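Local coordinates for protein serpin (Taeniopygia guttata, PDB 5HGC) that binds a cortisol-type steroid and, as a member of the serpin family, may inhibit serine proteases, at residues Y215-E219 against L220-V224; L227-N230 against G231-A235; K254-I257 against Q258-D262. All coordinates share one frame; numbering follows the deposited sequence.

Contact 1 (Y215-E219 against L220-V224); sequences YFDEE and LSCTV
Tyr215 and Val224 form a hydrogen-bonded antiparallel pair, with Tyr215 N to Val224 O at 3.0 Å and Val224 N to Tyr215 O at 2.8 Å. Asp217 pairs with Cys222 in the same way, weakly from Asp217 N to Cys222 O and more squarely from Cys222 N to Asp217 O (3.3 Å); that same O also takes Ser221 N, weakly, so two donors close the turn. Packing is modest: Phe216 CD1 lies 3.6 Å from Thr223 OG1, which meets the ring at its edge; CG of Phe216 is anti to N (chi1 -176°), which carries the ring towards Thr223.

Polar-apolar contacts gather on Asp217. Its carboxylate swings between N and C (chi1 54°), setting OD2 3.5 Å from Leu220 CG and OD1 3.4 Å from Cys222 CB. OD2 accepts a hydrogen bond from Trp260 NE1, so a buried acid suits this place. With an alanine here, Trp260 NE1 would probably lose its acceptor and Leu220 its polar neighbour. Leu220 fills its site with carbon against helix 245-251.

Ser221 has a positive phi (64°), a conformation more usual for glycine, and with Cys222 it faces Asp217 in a G1 beta bulge ending an antiparallel hairpin.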
loop_
_atom_site.group_PDB
_atom_site.type_symbol
_atom_site.label_atom_id
_atom_site.label_comp_id
_atom_site.label_asym_id
_atom_site.label_seq_id
_atom_site.Cartn_x
_atom_site.Cartn_y
_atom_site.Cartn_z
ATOM N N TYR A 215 -9.232 3.528 20.636
ATOM C CA TYR A 215 -8.491 2.730 21.604
ATOM C C TYR A 215 -7.212 3.426 21.920
ATOM O O TYR A 215 -6.607 3.978 21.011
ATOM C CB TYR A 215 -8.170 1.350 21.043
ATOM C CG TYR A 215 -7.341 0.493 21.985
ATOM C CD1 TYR A 215 -7.870 0.031 23.206
ATOM C CD2 TYR A 215 -6.012 0.161 21.666
ATOM C CE1 TYR A 215 -7.103 -0.732 24.070
ATOM C CE2 TYR A 215 -5.260 -0.597 22.534
ATOM C CZ TYR A 215 -5.819 -1.040 23.725
ATOM O OH TYR A 215 -5.061 -1.796 24.571
ATOM N N PHE A 216 -6.803 3.416 23.195
ATOM C CA PHE A 216 -5.497 3.924 23.615
ATOM C C PHE A 216 -4.684 2.722 24.036
ATOM O O PHE A 216 -5.186 2.001 24.869
ATOM C CB PHE A 216 -5.676 4.923 24.796
ATOM C CG PHE A 216 -4.373 5.588 25.250
ATOM C CD1 PHE A 216 -3.828 6.702 24.545
ATOM C CD2 PHE A 216 -3.645 5.095 26.367
ATOM C CE1 PHE A 216 -2.596 7.310 24.935
ATOM C CE2 PHE A 216 -2.435 5.702 26.748
ATOM C CZ PHE A 216 -1.912 6.808 26.032
ATOM N N ASP A 217 -3.482 2.434 23.486
ATOM C CA ASP A 217 -2.556 1.570 24.308
ATOM C C ASP A 217 -1.483 2.289 25.059
ATOM O O ASP A 217 -0.783 3.157 24.486
ATOM C CB ASP A 217 -1.982 0.289 23.659
ATOM C CG ASP A 217 -1.302 0.527 22.393
ATOM O OD1 ASP A 217 -1.332 1.695 21.987
ATOM O OD2 ASP A 217 -0.791 -0.453 21.776
ATOM N N GLU A 218 -1.351 1.897 26.339
ATOM C CA GLU A 218 -0.299 2.463 27.189
ATOM C C GLU A 218 1.037 1.933 26.731
ATOM O O GLU A 218 1.943 2.735 26.488
ATOM C CB GLU A 218 -0.487 2.222 28.702
ATOM C CG GLU A 218 -1.655 2.948 29.341
ATOM C CD GLU A 218 -2.900 2.075 29.373
ATOM O OE1 GLU A 218 -3.033 1.203 28.478
ATOM O OE2 GLU A 218 -3.745 2.248 30.290
ATOM N N GLU A 219 1.144 0.604 26.590
ATOM C CA GLU A 219 2.347 -0.061 26.042
ATOM C C GLU A 219 2.958 0.741 24.892
ATOM O O GLU A 219 4.173 0.990 24.889
ATOM C CB GLU A 219 2.030 -1.457 25.508
ATOM C CG GLU A 219 1.228 -2.380 26.410
ATOM C CD GLU A 219 1.653 -3.838 26.242
ATOM O OE1 GLU A 219 2.599 -4.114 25.454
ATOM O OE2 GLU A 219 1.045 -4.713 26.907
ATOM N N LEU A 220 2.123 1.170 23.931
ATOM C CA LEU A 220 2.677 1.867 22.806
ATOM C C LEU A 220 2.563 3.371 22.830
ATOM O O LEU A 220 3.220 4.047 22.027
ATOM C CB LEU A 220 2.227 1.254 21.483
ATOM C CG LEU A 220 2.628 -0.211 21.290
ATOM C CD1 LEU A 220 2.145 -0.671 19.939
ATOM C CD2 LEU A 220 4.129 -0.400 21.356
ATOM N N SER A 221 1.759 3.912 23.749
ATOM C CA SER A 221 1.598 5.381 23.894
ATOM C C SER A 221 0.977 6.016 22.649
ATOM O O SER A 221 1.414 7.095 22.166
ATOM C CB SER A 221 2.929 6.058 24.252
ATOM O OG SER A 221 3.721 5.196 25.059
ATOM N N CYS A 222 -0.077 5.352 22.174
ATOM C CA CYS A 222 -0.736 5.639 20.899
ATOM C C CYS A 222 -2.204 5.813 21.067
ATOM O O CYS A 222 -2.858 4.947 21.658
ATOM C CB CYS A 222 -0.656 4.402 20.008
ATOM S SG CYS A 222 0.916 4.225 19.280
ATOM N N THR A 223 -2.748 6.835 20.440
ATOM C CA THR A 223 -4.178 6.933 20.322
ATOM C C THR A 223 -4.518 6.332 18.980
ATOM O O THR A 223 -3.891 6.664 18.022
ATOM C CB THR A 223 -4.602 8.396 20.427
ATOM O OG1 THR A 223 -4.205 8.883 21.709
ATOM C CG2 THR A 223 -6.083 8.543 20.308
ATOM N N VAL A 224 -5.502 5.430 18.936
ATOM C CA VAL A 224 -5.984 4.796 17.708
ATOM C C VAL A 224 -7.407 5.251 17.438
ATOM O O VAL A 224 -8.262 5.079 18.300
ATOM C CB VAL A 224 -5.946 3.248 17.806
ATOM C CG1 VAL A 224 -6.364 2.588 16.465
ATOM C CG2 VAL A 224 -4.555 2.776 18.257
#

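Contact 2 (L227-N230 against G231-A235); sequences LHYN and GSATA
His228 and Thr234 run alongside one another from neighbouring strands, as a non-hydrogen-bonded antiparallel pair. The imidazole stands with CG beside its own backbone N (chi1 -68°), which brings His228 ND1 to 2.9 Å from Thr234 OG1; either atom could be the donor. Thr234 holds its hydroxyl beside its own carbonyl carbon, opposite its backbone N across the CA-CB bond (chi1 -166°), the branch that looks to the histidine, while CB sits at the edge of the imidazole ring.

The CD2 and CE2 atoms of Tyr229 do the touching. CD2 rests 3.6 Å from Ala233 CB, and CE2 lies 4.0 Å from Ala235 CB, so two alanines suit a place where a larger side chain would meet the ring. Trp179 stacks on Tyr229 and Phe175 meets it edge-to-face, leaving the ring embedded among aromatics.

The backbone closes around these groups. Leu227 N to Ala235 O (2.9 Å) and Ala235 N to Leu227 O (2.8 Å) are nearly straight bonds, whereas Tyr229 N approaches Ala233 O from above the carbonyl plane. At the turn, Gly231 has backbone angles at which a CB would collide with Asn230 O, so glycine fits. One water bridges the turn, donating to Asn230 O at 2.7 Å and accepting from Ala233 N at 2.7 Å.

Thr234 itself lines the steroid pocket, and its OG1 is also hydrogen-bonded to Arg226, which bonds the steroid; this is consistent with His228 helping to fix the Thr234 hydroxyl, which in turn probably steadies Arg226.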
loop_
_atom_site.group_PDB
_atom_site.type_symbol
_atom_site.label_atom_id
_atom_site.label_comp_id
_atom_site.label_asym_id
_atom_site.label_seq_id
_atom_site.Cartn_x
_atom_site.Cartn_y
_atom_site.Cartn_z
ATOM N N LEU A 227 -11.877 4.894 11.239
ATOM C CA LEU A 227 -12.944 5.525 10.467
ATOM C C LEU A 227 -13.246 4.622 9.311
ATOM O O LEU A 227 -12.306 4.176 8.645
ATOM C CB LEU A 227 -12.496 6.900 9.928
ATOM C CG LEU A 227 -12.244 8.020 10.951
ATOM C CD1 LEU A 227 -12.102 9.383 10.277
ATOM C CD2 LEU A 227 -13.398 8.014 11.954
ATOM N N HIS A 228 -14.520 4.317 9.076
ATOM C CA HIS A 228 -14.863 3.504 7.917
ATOM C C HIS A 228 -14.993 4.357 6.694
ATOM O O HIS A 228 -15.483 5.507 6.734
ATOM C CB HIS A 228 -16.163 2.734 8.106
ATOM C CG HIS A 228 -16.067 1.666 9.139
ATOM N ND1 HIS A 228 -15.046 0.733 9.150
ATOM C CD2 HIS A 228 -16.856 1.377 10.191
ATOM C CE1 HIS A 228 -15.209 -0.081 10.178
ATOM N NE2 HIS A 228 -16.304 0.285 10.818
ATOM N N TYR A 229 -14.560 3.765 5.594
ATOM C CA TYR A 229 -15.011 4.205 4.276
ATOM C C TYR A 229 -16.362 3.553 3.896
ATOM O O TYR A 229 -16.713 2.434 4.376
ATOM C CB TYR A 229 -13.953 3.865 3.255
ATOM C CG TYR A 229 -12.685 4.715 3.312
ATOM C CD1 TYR A 229 -12.717 6.089 3.017
ATOM C CD2 TYR A 229 -11.444 4.133 3.649
ATOM C CE1 TYR A 229 -11.547 6.851 3.032
ATOM C CE2 TYR A 229 -10.275 4.879 3.695
ATOM C CZ TYR A 229 -10.326 6.222 3.352
ATOM O OH TYR A 229 -9.167 6.953 3.360
ATOM N N ASN A 230 -17.112 4.240 3.039
ATOM C CA ASN A 230 -18.208 3.589 2.298
ATOM C C ASN A 230 -17.624 2.433 1.552
ATOM O O ASN A 230 -16.531 2.551 0.979
ATOM C CB ASN A 230 -18.848 4.544 1.298
ATOM C CG ASN A 230 -19.756 5.531 1.973
ATOM O OD1 ASN A 230 -19.845 6.695 1.552
ATOM N ND2 ASN A 230 -20.435 5.090 3.062
ATOM N N GLY A 231 -18.325 1.323 1.551
ATOM C CA GLY A 231 -17.773 0.140 0.933
ATOM C C GLY A 231 -17.168 -0.678 2.037
ATOM O O GLY A 231 -17.698 -0.747 3.125
ATOM N N SER A 232 -16.059 -1.320 1.777
ATOM C CA SER A 232 -15.500 -2.213 2.780
ATOM C C SER A 232 -14.124 -1.757 3.325
ATOM O O SER A 232 -13.620 -2.406 4.241
ATOM C CB SER A 232 -15.402 -3.628 2.218
ATOM O OG SER A 232 -14.701 -3.576 0.978
ATOM N N ALA A 233 -13.524 -0.704 2.756
ATOM C CA ALA A 233 -12.224 -0.185 3.235
ATOM C C ALA A 233 -12.413 0.481 4.573
ATOM O O ALA A 233 -13.469 0.985 4.849
ATOM C CB ALA A 233 -11.565 0.809 2.259
ATOM N N THR A 234 -11.381 0.481 5.394
ATOM C CA THR A 234 -11.403 1.155 6.678
ATOM C C THR A 234 -10.034 1.789 6.951
ATOM O O THR A 234 -9.015 1.278 6.485
ATOM C CB THR A 234 -11.810 0.126 7.777
ATOM O OG1 THR A 234 -12.148 0.818 8.984
ATOM C CG2 THR A 234 -10.709 -0.949 8.023
ATOM N N ALA A 235 -10.006 2.909 7.671
ATOM C CA ALA A 235 -8.729 3.573 7.998
ATOM C C ALA A 235 -8.438 3.600 9.504
ATOM O O ALA A 235 -9.283 4.057 10.270
ATOM C CB ALA A 235 -8.713 4.956 7.408
HETATM O O HOH W 1 -14.313 1.049 0.843
#

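Contact 3 (K254-I257 against Q258-D262); sequences KETI and QKWSD. With HCY ((11alpha,14beta)-11,17,21-trihydroxypregn-4-ene-3,20-dione), chain B.
Thr256 and Trp260, one helical turn apart, make the tightest part of this contact. The methyl CG2 of Thr256 sits over the indole, 3.8 Å from the centroid of the six-membered ring of Trp260 and 26° off its normal, a CH-pi contact displaced towards the rim. Thr256 O lies over the same indole while also receiving Trp260 N at 3.0 Å. Threonine suits the site because its two branches divide the work: the methyl covers the ring and OG1 bonds Asp253. Ile257 meets the indole obliquely, its CD1 3.7 Å from Trp260 CZ3; its other branch, CG2 of Ile257, touches steroid C19 at 3.7 Å.

These residues make up nearly all of helix 254-263, in the position of helix H of the serpin fold, and the backbone N atoms of Gln258 to Ser261 each bond the carbonyl O four residues earlier, from Lys254 to Ile257. One flank of the helix forms a wall of the steroid pocket. Ser261 turns OG between its backbone N and carbonyl carbon (chi1 61°), and Ser261 OG meets HCY O2 at 3.0 Å, either hydroxyl possibly donating. Gln258 lays its amide alongside C1 and C2, and the aliphatic CD and CE of Lys254 lie near the ketone oxygen O1. Lys254 NZ pairs with Asp17 of helix 12-29 and with Glu255 OE2, the latter a salt bridge of 2.9 Å between sequence neighbours.

The outer side is looser. Glu255 is exposed, and Lys259 sets its CB close to Thr256 O before its long chain leads away from the turn, NZ making a long, weak ion pair with Asp217.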
loop_
_atom_site.group_PDB
_atom_site.type_symbol
_atom_site.label_atom_id
_atom_site.label_comp_id
_atom_site.label_asym_id
_atom_site.label_seq_id
_atom_site.Cartn_x
_atom_site.Cartn_y
_atom_site.Cartn_z
ATOM N N LYS A 254 1.368 -7.382 12.844
ATOM C CA LYS A 254 -0.034 -7.690 12.704
ATOM C C LYS A 254 -0.737 -8.054 14.003
ATOM O O LYS A 254 -1.969 -8.026 14.085
ATOM C CB LYS A 254 -0.233 -8.788 11.677
ATOM C CG LYS A 254 0.344 -10.126 12.055
ATOM C CD LYS A 254 -0.544 -11.211 11.452
ATOM C CE LYS A 254 0.276 -12.428 11.051
ATOM N NZ LYS A 254 1.335 -12.846 12.027
ATOM N N GLU A 255 0.049 -8.413 15.011
ATOM C CA GLU A 255 -0.466 -8.737 16.319
ATOM C C GLU A 255 -0.898 -7.425 16.999
ATOM O O GLU A 255 -2.003 -7.376 17.565
ATOM C CB GLU A 255 0.581 -9.498 17.136
ATOM C CG GLU A 255 0.811 -10.971 16.762
ATOM C CD GLU A 255 1.567 -11.245 15.436
ATOM O OE1 GLU A 255 2.490 -10.505 14.958
ATOM O OE2 GLU A 255 1.209 -12.278 14.854
ATOM N N THR A 256 -0.069 -6.378 16.908
ATOM C CA THR A 256 -0.463 -5.037 17.325
ATOM C C THR A 256 -1.798 -4.605 16.683
ATOM O O THR A 256 -2.690 -4.063 17.375
ATOM C CB THR A 256 0.593 -4.014 16.926
ATOM O OG1 THR A 256 1.863 -4.407 17.434
ATOM C CG2 THR A 256 0.271 -2.655 17.496
ATOM N N ILE A 257 -1.946 -4.861 15.367
ATOM C CA ILE A 257 -3.178 -4.503 14.652
ATOM C C ILE A 257 -4.373 -5.257 15.246
ATOM O O ILE A 257 -5.399 -4.630 15.506
ATOM C CB ILE A 257 -3.100 -4.675 13.108
ATOM C CG1 ILE A 257 -1.932 -3.862 12.478
ATOM C CG2 ILE A 257 -4.415 -4.265 12.481
ATOM C CD1 ILE A 257 -1.973 -2.363 12.764
ATOM N N GLN A 258 -4.219 -6.564 15.471
ATOM C CA GLN A 258 -5.290 -7.395 15.991
ATOM C C GLN A 258 -5.692 -6.991 17.414
ATOM O O GLN A 258 -6.886 -7.000 17.738
ATOM C CB GLN A 258 -4.930 -8.881 15.983
ATOM C CG GLN A 258 -6.098 -9.741 16.459
ATOM C CD GLN A 258 -6.233 -11.020 15.677
ATOM O OE1 GLN A 258 -5.250 -11.802 15.517
ATOM N NE2 GLN A 258 -7.450 -11.254 15.156
ATOM N N LYS A 259 -4.693 -6.664 18.238
ATOM C CA LYS A 259 -4.902 -6.079 19.556
ATOM C C LYS A 259 -5.819 -4.852 19.410
ATOM O O LYS A 259 -6.922 -4.830 20.023
ATOM C CB LYS A 259 -3.576 -5.677 20.208
ATOM C CG LYS A 259 -3.742 -5.116 21.626
ATOM C CD LYS A 259 -2.427 -4.963 22.365
ATOM C CE LYS A 259 -1.860 -3.554 22.294
ATOM N NZ LYS A 259 -1.106 -3.263 23.562
ATOM N N TRP A 260 -5.404 -3.885 18.563
ATOM C CA TRP A 260 -6.209 -2.682 18.381
ATOM C C TRP A 260 -7.671 -2.981 18.009
ATOM O O TRP A 260 -8.634 -2.522 18.671
ATOM C CB TRP A 260 -5.567 -1.749 17.390
ATOM C CG TRP A 260 -4.240 -1.167 17.865
ATOM C CD1 TRP A 260 -3.752 -1.136 19.154
ATOM C CD2 TRP A 260 -3.252 -0.516 17.048
ATOM N NE1 TRP A 260 -2.509 -0.521 19.186
ATOM C CE2 TRP A 260 -2.177 -0.123 17.917
ATOM C CE3 TRP A 260 -3.164 -0.227 15.670
ATOM C CZ2 TRP A 260 -1.022 0.558 17.452
ATOM C CZ3 TRP A 260 -1.998 0.427 15.180
ATOM C CH2 TRP A 260 -0.939 0.809 16.081
ATOM N N SER A 261 -7.859 -3.769 16.967
ATOM C CA SER A 261 -9.197 -3.933 16.475
ATOM C C SER A 261 -10.060 -4.761 17.452
ATOM O O SER A 261 -11.268 -4.552 17.497
ATOM C CB SER A 261 -9.183 -4.502 15.066
ATOM O OG SER A 261 -8.569 -5.773 15.056
ATOM N N ASP A 262 -9.443 -5.654 18.238
ATOM C CA ASP A 262 -10.146 -6.399 19.272
ATOM C C ASP A 262 -10.694 -5.469 20.347
ATOM O O ASP A 262 -11.764 -5.736 20.885
ATOM C CB ASP A 262 -9.256 -7.456 19.931
ATOM C CG ASP A 262 -9.003 -8.708 19.026
ATOM O OD1 ASP A 262 -9.751 -8.982 18.065
ATOM O OD2 ASP A 262 -8.022 -9.434 19.303
HETATM C C1 HCY B . -5.739 -10.127 12.075
HETATM C C2 HCY B . -4.610 -11.150 12.175
HETATM C C3 HCY B . -3.941 -11.386 10.840
HETATM C C4 HCY B . -4.156 -10.452 9.709
HETATM C C5 HCY B . -4.657 -9.233 9.943
HETATM C C6 HCY B . -4.444 -8.143 8.916
HETATM C C7 HCY B . -5.774 -7.407 8.639
HETATM C C8 HCY B . -6.623 -7.062 9.868
HETATM C C9 HCY B . -6.787 -8.309 10.764
HETATM C C10 HCY B . -5.433 -8.904 11.213
HETATM C C12 HCY B . -9.193 -7.475 11.469
HETATM C C11 HCY B . -7.877 -8.169 11.885
HETATM C C13 HCY B . -8.930 -6.203 10.607
HETATM C C14 HCY B . -7.999 -6.588 9.456
HETATM C C15 HCY B . -8.179 -5.497 8.428
HETATM C C16 HCY B . -9.635 -5.065 8.544
HETATM C C17 HCY B . -10.185 -5.704 9.844
HETATM C C18 HCY B . -8.363 -5.007 11.427
HETATM C C19 HCY B . -4.528 -7.941 12.012
HETATM C C20 HCY B . -11.106 -4.778 10.616
HETATM C C21 HCY B . -12.281 -5.335 11.392
HETATM O O1 HCY B . -3.168 -12.317 10.728
HETATM O O2 HCY B . -7.234 -7.372 12.884
HETATM O O3 HCY B . -11.052 -6.809 9.500
HETATM O O4 HCY B . -10.915 -3.572 10.626
HETATM O O5 HCY B . -12.303 -4.537 12.575
#

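Overall arrangement
From the N terminus the chain meets the three contacts in series, and none crosses or encloses another. Contact 1 closes the short turn between strands 211-217 and 222-228. Strand 222-228 then carries the chain on to contact 2, its centre about 21 Å from that of contact 1, which closes the next turn and starts strand 233-240, so the two hairpins share the middle strand. After helix 245-251, contact 3 forms within helix 254-263 and closes no loop beyond a helical turn. That helix packs on the first hairpin: Leu220 CD1 is 3.7 Å from Thr256 CG2. Contacts 2 and 3 do not touch, but both supply residues to the steroid pocket, joining sheet and helix there.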